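Local structure of cytosine deaminase (Klebsiella pneumoniae, 4R85) at residues N71-T75 against L76-I80; S274-L277 against Q278-D282; L59-T62 against L63-G66. The protein probably catalyses the hydrolytic deamination of cytosine and 5-methylcytosine in an iron-containing active site of the amidohydrolase fold. All blocks are in the same frame, centred on the assembly; numbering follows the deposited sequence.

Contact 1. Residues N71-T75 against L76-I80. With 17E (5-methylcytosine), chain G.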
loop_
_atom_site.group_PDB
_atom_site.type_symbol
_atom_site.label_atom_id
_atom_site.label_comp_id
_atom_site.label_asym_id
_atom_site.label_seq_id
_atom_site.Cartn_x
_atom_site.Cartn_y
_atom_site.Cartn_z
ATOM N N ASN A 71 -9.950 1.412 19.193
ATOM C CA ASN A 71 -10.187 2.737 18.631
ATOM C C ASN A 71 -11.265 2.621 17.550
ATOM O O ASN A 71 -10.966 2.305 16.405
ATOM C CB ASN A 71 -8.879 3.270 18.025
ATOM C CG ASN A 71 -8.984 4.714 17.523
ATOM O OD1 ASN A 71 -10.071 5.254 17.348
ATOM N ND2 ASN A 71 -7.836 5.335 17.273
ATOM N N ARG A 72 -12.515 2.882 17.910
ATOM C CA ARG A 72 -13.625 2.622 16.994
ATOM C C ARG A 72 -13.760 3.670 15.896
ATOM O O ARG A 72 -14.219 3.363 14.794
ATOM C CB ARG A 72 -14.944 2.535 17.754
ATOM C CG ARG A 72 -15.019 1.436 18.804
ATOM C CD ARG A 72 -16.348 1.518 19.529
ATOM N NE ARG A 72 -16.192 1.638 20.978
ATOM C CZ ARG A 72 -16.024 2.790 21.623
ATOM N NH1 ARG A 72 -15.980 3.933 20.948
ATOM N NH2 ARG A 72 -15.897 2.799 22.944
ATOM N N SER A 73 -13.373 4.906 16.195
ATOM C CA SER A 73 -13.582 5.995 15.257
ATOM C C SER A 73 -12.404 6.142 14.296
ATOM O O SER A 73 -12.514 6.834 13.287
ATOM C CB SER A 73 -13.804 7.308 16.007
ATOM O OG SER A 73 -12.631 7.693 16.721
ATOM N N GLY A 74 -11.286 5.495 14.624
ATOM C CA GLY A 74 -10.065 5.589 13.845
ATOM C C GLY A 74 -9.480 6.988 13.807
ATOM O O GLY A 74 -8.947 7.422 12.770
ATOM N N THR A 75 -9.595 7.707 14.925
ATOM C CA THR A 75 -9.079 9.072 15.023
ATOM C C THR A 75 -7.875 9.172 15.951
ATOM O O THR A 75 -7.666 8.314 16.824
ATOM C CB THR A 75 -10.142 10.084 15.504
ATOM O OG1 THR A 75 -10.573 9.749 16.833
ATOM C CG2 THR A 75 -11.349 10.089 14.575
ATOM N N LEU A 76 -7.081 10.217 15.733
ATOM C CA LEU A 76 -5.958 10.539 16.601
ATOM C C LEU A 76 -6.449 10.666 18.040
ATOM O O LEU A 76 -5.837 10.138 18.967
ATOM C CB LEU A 76 -5.326 11.864 16.171
ATOM C CG LEU A 76 -4.255 12.412 17.106
ATOM C CD1 LEU A 76 -3.068 11.451 17.166
ATOM C CD2 LEU A 76 -3.807 13.817 16.668
ATOM N N PHE A 77 -7.560 11.371 18.219
ATOM C CA PHE A 77 -8.011 11.714 19.570
ATOM C C PHE A 77 -8.545 10.530 20.359
ATOM O O PHE A 77 -8.236 10.399 21.543
ATOM C CB PHE A 77 -9.022 12.862 19.537
ATOM C CG PHE A 77 -8.541 14.048 18.744
ATOM C CD1 PHE A 77 -9.216 14.468 17.607
ATOM C CD2 PHE A 77 -7.379 14.710 19.113
ATOM C CE1 PHE A 77 -8.748 15.551 16.866
ATOM C CE2 PHE A 77 -6.911 15.784 18.382
ATOM C CZ PHE A 77 -7.599 16.206 17.255
ATOM N N GLU A 78 -9.335 9.669 19.727
ATOM C CA GLU A 78 -9.743 8.442 20.409
ATOM C C GLU A 78 -8.505 7.584 20.686
ATOM O O GLU A 78 -8.414 6.946 21.720
ATOM C CB GLU A 78 -10.796 7.650 19.625
ATOM C CG GLU A 78 -11.238 6.395 20.389
ATOM C CD GLU A 78 -12.403 5.650 19.767
ATOM O OE1 GLU A 78 -12.689 4.536 20.253
ATOM O OE2 GLU A 78 -13.042 6.167 18.822
ATOM N N GLY A 79 -7.537 7.605 19.771
ATOM C CA GLY A 79 -6.305 6.865 19.970
ATOM C C GLY A 79 -5.616 7.254 21.268
ATOM O O GLY A 79 -5.165 6.394 22.032
ATOM N N ILE A 80 -5.540 8.557 21.516
ATOM C CA ILE A 80 -4.950 9.075 22.747
ATOM C C ILE A 80 -5.752 8.638 23.973
ATOM O O ILE A 80 -5.189 8.252 25.000
ATOM C CB ILE A 80 -4.853 10.612 22.699
ATOM C CG1 ILE A 80 -3.889 11.029 21.585
ATOM C CG2 ILE A 80 -4.420 11.172 24.073
ATOM C CD1 ILE A 80 -3.970 12.504 21.205
HETATM N N1 17E G . 0.374 9.717 19.239
HETATM C C2 17E G . 0.202 10.757 18.423
HETATM O O2 17E G . -0.038 11.999 18.955
HETATM N N3 17E G . 0.260 10.623 17.094
HETATM C C4 17E G . 0.491 9.419 16.543
HETATM N N4 17E G . 0.550 9.287 15.122
HETATM C C5 17E G . 0.680 8.301 17.358
HETATM C C6 17E G . 0.615 8.490 18.735
HETATM C CM5 17E G . 0.941 6.955 16.760
#
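A loop curls back on the start of the helix it leads into, bringing the CA of Asn71 to 5.8 Å from the CA of Gly79. The motif is a helix N-cap: Thr75 precedes helix 76-87, and its OG1 accepts a nearly straight bond from Glu78 N (3.1 Å, 165°). Because OG1 sits between the backbone N and the carbonyl carbon (chi1 63°), it faces the amide of Glu78 in the first helical turn. The carboxylate of Glu78 reaches past Thr75 to the amides of the incoming loop. Its OE2 is gripped twice, by Ser73 N from above the carboxylate plane and by Ser73 OG on the anti side at 2.6 Å. Its OE1 takes Arg72 N, also from above the plane, at 2.9 Å. Arg72 NH1 faces OE1 at 3.4 Å, but the oxygen lies well off the guanidinium plane, so this salt bridge rests on charge alone. OE1 is also paired with Arg82, while Arg72 NH2 bridges to Glu69. On the other flank, Asn71 ND2 donates within its amide plane to Thr75 O at 3.0 Å. Gly79 N reaches the same oxygen from the opposite face, so Thr75 O holds a side-chain donor and a helical amide at once. ND2 has a second acceptor in Pro313 O. Directly after the cap comes a residue of the pocket: Leu76, whose carbonyl accepts from Trp314 NE1, lays its methyl CD1 over the face of the bound 5-methylcytosine, 3.4 Å from ligand atom N3.

Contact 2. Residues S274-L277 against Q278-D282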
loop_
_atom_site.group_PDB
_atom_site.type_symbol
_atom_site.label_atom_id
_atom_site.label_comp_id
_atom_site.label_asym_id
_atom_site.label_seq_id
_atom_site.Cartn_x
_atom_site.Cartn_y
_atom_site.Cartn_z
ATOM N N SER A 274 -1.322 8.425 8.307
ATOM C CA SER A 274 -2.092 9.636 8.056
ATOM C C SER A 274 -3.303 9.404 7.173
ATOM O O SER A 274 -4.354 9.996 7.399
ATOM C CB SER A 274 -1.189 10.743 7.518
ATOM O OG SER A 274 -0.309 11.139 8.558
ATOM N N ILE A 275 -3.181 8.526 6.182
ATOM C CA ILE A 275 -4.336 8.221 5.352
ATOM C C ILE A 275 -5.439 7.565 6.210
ATOM O O ILE A 275 -6.628 7.716 5.939
ATOM C CB ILE A 275 -3.960 7.335 4.144
ATOM C CG1 ILE A 275 -5.068 7.373 3.089
ATOM C CG2 ILE A 275 -3.630 5.914 4.575
ATOM C CD1 ILE A 275 -5.081 8.686 2.292
ATOM N N HIS A 276 -5.028 6.858 7.254
ATOM C CA HIS A 276 -5.964 6.219 8.183
ATOM C C HIS A 276 -6.566 7.216 9.191
ATOM O O HIS A 276 -7.774 7.249 9.387
ATOM C CB HIS A 276 -5.242 5.066 8.906
ATOM C CG HIS A 276 -5.976 4.512 10.088
ATOM N ND1 HIS A 276 -7.188 3.859 9.984
ATOM C CD2 HIS A 276 -5.642 4.478 11.402
ATOM C CE1 HIS A 276 -7.582 3.473 11.185
ATOM N NE2 HIS A 276 -6.661 3.834 12.064
ATOM N N LEU A 277 -5.723 8.038 9.813
ATOM C CA LEU A 277 -6.177 8.935 10.879
ATOM C C LEU A 277 -6.727 10.270 10.375
ATOM O O LEU A 277 -7.524 10.906 11.050
ATOM C CB LEU A 277 -5.039 9.233 11.860
ATOM C CG LEU A 277 -4.478 8.084 12.690
ATOM C CD1 LEU A 277 -3.441 8.638 13.639
ATOM C CD2 LEU A 277 -5.605 7.384 13.481
ATOM N N GLN A 278 -6.277 10.711 9.209
ATOM C CA GLN A 278 -6.710 12.007 8.681
ATOM C C GLN A 278 -7.910 11.842 7.760
ATOM O O GLN A 278 -8.250 10.725 7.347
ATOM C CB GLN A 278 -5.562 12.700 7.917
ATOM C CG GLN A 278 -4.274 12.843 8.719
ATOM C CD GLN A 278 -4.470 13.610 10.010
ATOM O OE1 GLN A 278 -5.048 14.698 10.013
ATOM N NE2 GLN A 278 -3.993 13.044 11.121
ATOM N N GLY A 279 -8.539 12.965 7.415
ATOM C CA GLY A 279 -9.735 12.939 6.589
ATOM C C GLY A 279 -10.965 12.419 7.318
ATOM O O GLY A 279 -12.013 12.237 6.704
ATOM N N ARG A 280 -10.853 12.188 8.625
ATOM C CA ARG A 280 -11.964 11.602 9.395
ATOM C C ARG A 280 -13.061 12.596 9.742
ATOM O O ARG A 280 -14.150 12.205 10.172
ATOM C CB ARG A 280 -11.443 10.985 10.697
ATOM C CG ARG A 280 -10.534 9.766 10.500
ATOM C CD ARG A 280 -11.349 8.495 10.262
ATOM N NE ARG A 280 -10.484 7.331 10.085
ATOM C CZ ARG A 280 -10.924 6.086 9.965
ATOM N NH1 ARG A 280 -12.230 5.838 9.996
ATOM N NH2 ARG A 280 -10.059 5.089 9.805
ATOM N N PHE A 281 -12.773 13.883 9.590
ATOM C CA PHE A 281 -13.753 14.904 9.921
ATOM C C PHE A 281 -14.316 15.580 8.678
ATOM O O PHE A 281 -15.077 16.545 8.778
ATOM C CB PHE A 281 -13.148 15.909 10.905
ATOM C CG PHE A 281 -12.640 15.259 12.162
ATOM C CD1 PHE A 281 -11.285 15.026 12.342
ATOM C CD2 PHE A 281 -13.532 14.817 13.131
ATOM C CE1 PHE A 281 -10.823 14.392 13.490
ATOM C CE2 PHE A 281 -13.082 14.191 14.276
ATOM C CZ PHE A 281 -11.727 13.978 14.461
ATOM N N ASP A 282 -13.941 15.060 7.511
ATOM C CA ASP A 282 -14.584 15.443 6.257
ATOM C C ASP A 282 -15.741 14.498 5.984
ATOM O O ASP A 282 -15.780 13.380 6.499
ATOM C CB ASP A 282 -13.622 15.282 5.078
ATOM C CG ASP A 282 -12.610 16.405 4.967
ATOM O OD1 ASP A 282 -12.802 17.482 5.577
ATOM O OD2 ASP A 282 -11.621 16.200 4.228
HETATM O O HOH W 1 -8.902 13.298 10.663
#
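Arg280 folds back over the end of helix 271-277, where its guanidinium meets the carbonyl of His276 edge-on. Arg280 NE lies 2.8 Å from His276 O, and the bond runs almost straight out from the carbonyl (C=O...donor angle 175°). Arg280 NH2 adds a weak second bond to that oxygen, so the acceptor sits in the notch between the two nitrogens. A bend at chi2 (-81°) turns the arginine chain toward the helix, and its CG passes 3.3 Å from Leu277 O. The guanidinium stands nearly perpendicular to the His276 ring. The packing is close at the helix terminus too: Gln278 N closes the last helical turn on Ser274 O at 2.7 Å, and Gln278 CG lies 3.1 Å from that oxygen. The second subunit packs here as well, its Arg288 bonded to Ile275 O and its His334 lying on Arg280.

The other side is looser. There a water bridges the gap, donating to Leu277 O at 2.8 Å and accepting from Arg280 N at 3.0 Å. Beyond it Phe281, exposed in the assembly, and Asp282, paired with Arg287, lead the chain away from the helix. Three carbonyls of the last turn, those of Ser274, His276 and Leu277, thus receive an amide, a guanidinium and a water. A cation placed at the carboxyl end of a helix is probably favoured by the partial negative charge there, and here its NE-H serves the carbonyl of His276 at the helix end.

Contact 3. Residues L59-T62 against L63-G66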
loop_
_atom_site.group_PDB
_atom_site.type_symbol
_atom_site.label_atom_id
_atom_site.label_comp_id
_atom_site.label_asym_id
_atom_site.label_seq_id
_atom_site.Cartn_x
_atom_site.Cartn_y
_atom_site.Cartn_z
ATOM N N LEU A 59 7.494 2.736 19.870
ATOM C CA LEU A 59 7.752 1.406 20.433
ATOM C C LEU A 59 7.105 1.175 21.794
ATOM O O LEU A 59 6.876 0.033 22.182
ATOM C CB LEU A 59 9.254 1.131 20.526
ATOM C CG LEU A 59 9.948 0.935 19.183
ATOM C CD1 LEU A 59 11.424 0.644 19.383
ATOM C CD2 LEU A 59 9.258 -0.181 18.398
ATOM N N ASP A 60 6.813 2.240 22.531
ATOM C CA ASP A 60 6.170 2.043 23.828
ATOM C C ASP A 60 4.741 1.522 23.673
ATOM O O ASP A 60 4.263 0.748 24.503
ATOM C CB ASP A 60 6.233 3.302 24.715
ATOM C CG ASP A 60 5.516 4.506 24.110
ATOM O OD1 ASP A 60 5.144 5.403 24.898
ATOM O OD2 ASP A 60 5.326 4.568 22.873
ATOM N N ALA A 61 4.083 1.918 22.587
ATOM C CA ALA A 61 2.678 1.571 22.372
ATOM C C ALA A 61 2.485 0.385 21.433
ATOM O O ALA A 61 1.369 -0.094 21.251
ATOM C CB ALA A 61 1.901 2.780 21.853
ATOM N N THR A 62 3.573 -0.105 20.851
ATOM C CA THR A 62 3.466 -1.164 19.850
ATOM C C THR A 62 2.812 -2.447 20.399
ATOM O O THR A 62 3.013 -2.817 21.558
ATOM C CB THR A 62 4.846 -1.475 19.218
ATOM O OG1 THR A 62 4.672 -2.316 18.074
ATOM C CG2 THR A 62 5.748 -2.170 20.233
ATOM N N LEU A 63 2.000 -3.096 19.566
ATOM C CA LEU A 63 1.379 -4.383 19.897
ATOM C C LEU A 63 0.370 -4.282 21.044
ATOM O O LEU A 63 0.166 -5.251 21.770
ATOM C CB LEU A 63 2.434 -5.454 20.218
ATOM C CG LEU A 63 3.620 -5.548 19.257
ATOM C CD1 LEU A 63 4.567 -6.678 19.649
ATOM C CD2 LEU A 63 3.118 -5.739 17.832
ATOM N N THR A 64 -0.245 -3.115 21.215
ATOM C CA THR A 64 -1.244 -2.934 22.281
ATOM C C THR A 64 -2.636 -2.655 21.721
ATOM O O THR A 64 -3.548 -2.305 22.470
ATOM C CB THR A 64 -0.882 -1.782 23.258
ATOM O OG1 THR A 64 -0.916 -0.524 22.574
ATOM C CG2 THR A 64 0.492 -1.990 23.882
ATOM N N ALA A 65 -2.795 -2.803 20.407
ATOM C CA ALA A 65 -4.101 -2.618 19.764
ATOM C C ALA A 65 -5.214 -3.432 20.444
ATOM O O ALA A 65 -5.089 -4.651 20.621
ATOM C CB ALA A 65 -4.017 -2.977 18.288
ATOM N N GLY A 66 -6.288 -2.741 20.824
ATOM C CA GLY A 66 -7.457 -3.360 21.434
ATOM C C GLY A 66 -7.413 -3.536 22.945
ATOM O O GLY A 66 -8.337 -4.111 23.537
#
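Ala61 and Thr64 are the ends of a type II beta turn, and the threonine side chain ties the turn more firmly than the backbone does. The backbone bond from Thr64 N to Ala61 O is weak, long at 3.4 Å and bent to 127°. From Thr64 CB, 3.5 Å from Ala61 O, the side chain branches two ways. OG1 donates to Ala61 O at 2.7 Å. A chi1 of 66° directs the hydroxyl at this oxygen, which so takes one short bond and one weak one from the same residue. The other branch, CG2, rests 3.5 Å from Thr62 O and also touches Ala61 O. At the turn's corner Leu63 takes a positive phi of 66°, uncommon for a residue with a side chain, but what the third position of a type II turn needs. Its chain lies alongside that of Thr62, pointing the same way, with Leu63 CG 3.6 Å from Thr62 OG1. That hydroxyl is bonded to Thr102 OG1 and Ile310 O. Arg98 of helix 92-108 binds the carbonyls of Asp60 and Thr62, pinning the approach to the turn, and Trp83 of helix 76-87 packs on Ala61. The turn belongs to the loop leaving strand 47-57 of the TIM-like barrel, a few residues after the iron ligands His56 and His58, the His-X-His pair at the end of the first barrel strand in the amidohydrolase fold.

Following the chain from its N terminus, contact 3 comes first, closing a tight turn soon after barrel strand 47-57. The same loop then runs to contact 1, where it caps helix 76-87. Contact 2 follows much later, at the exit of helix 271-277. The three local closures lie in series, and none encloses or crosses another. In space contacts 1 and 2 meet: Gly74 O lies 3.1 Å from Arg280 NE, and Leu277 CD2 packs against the Gly74 carbonyl, joining the loop after strand 47-57 to the later helix end. Contact 3 stays apart, its nearest atoms about 6 Å from contact 1 and about 10 Å from contact 2.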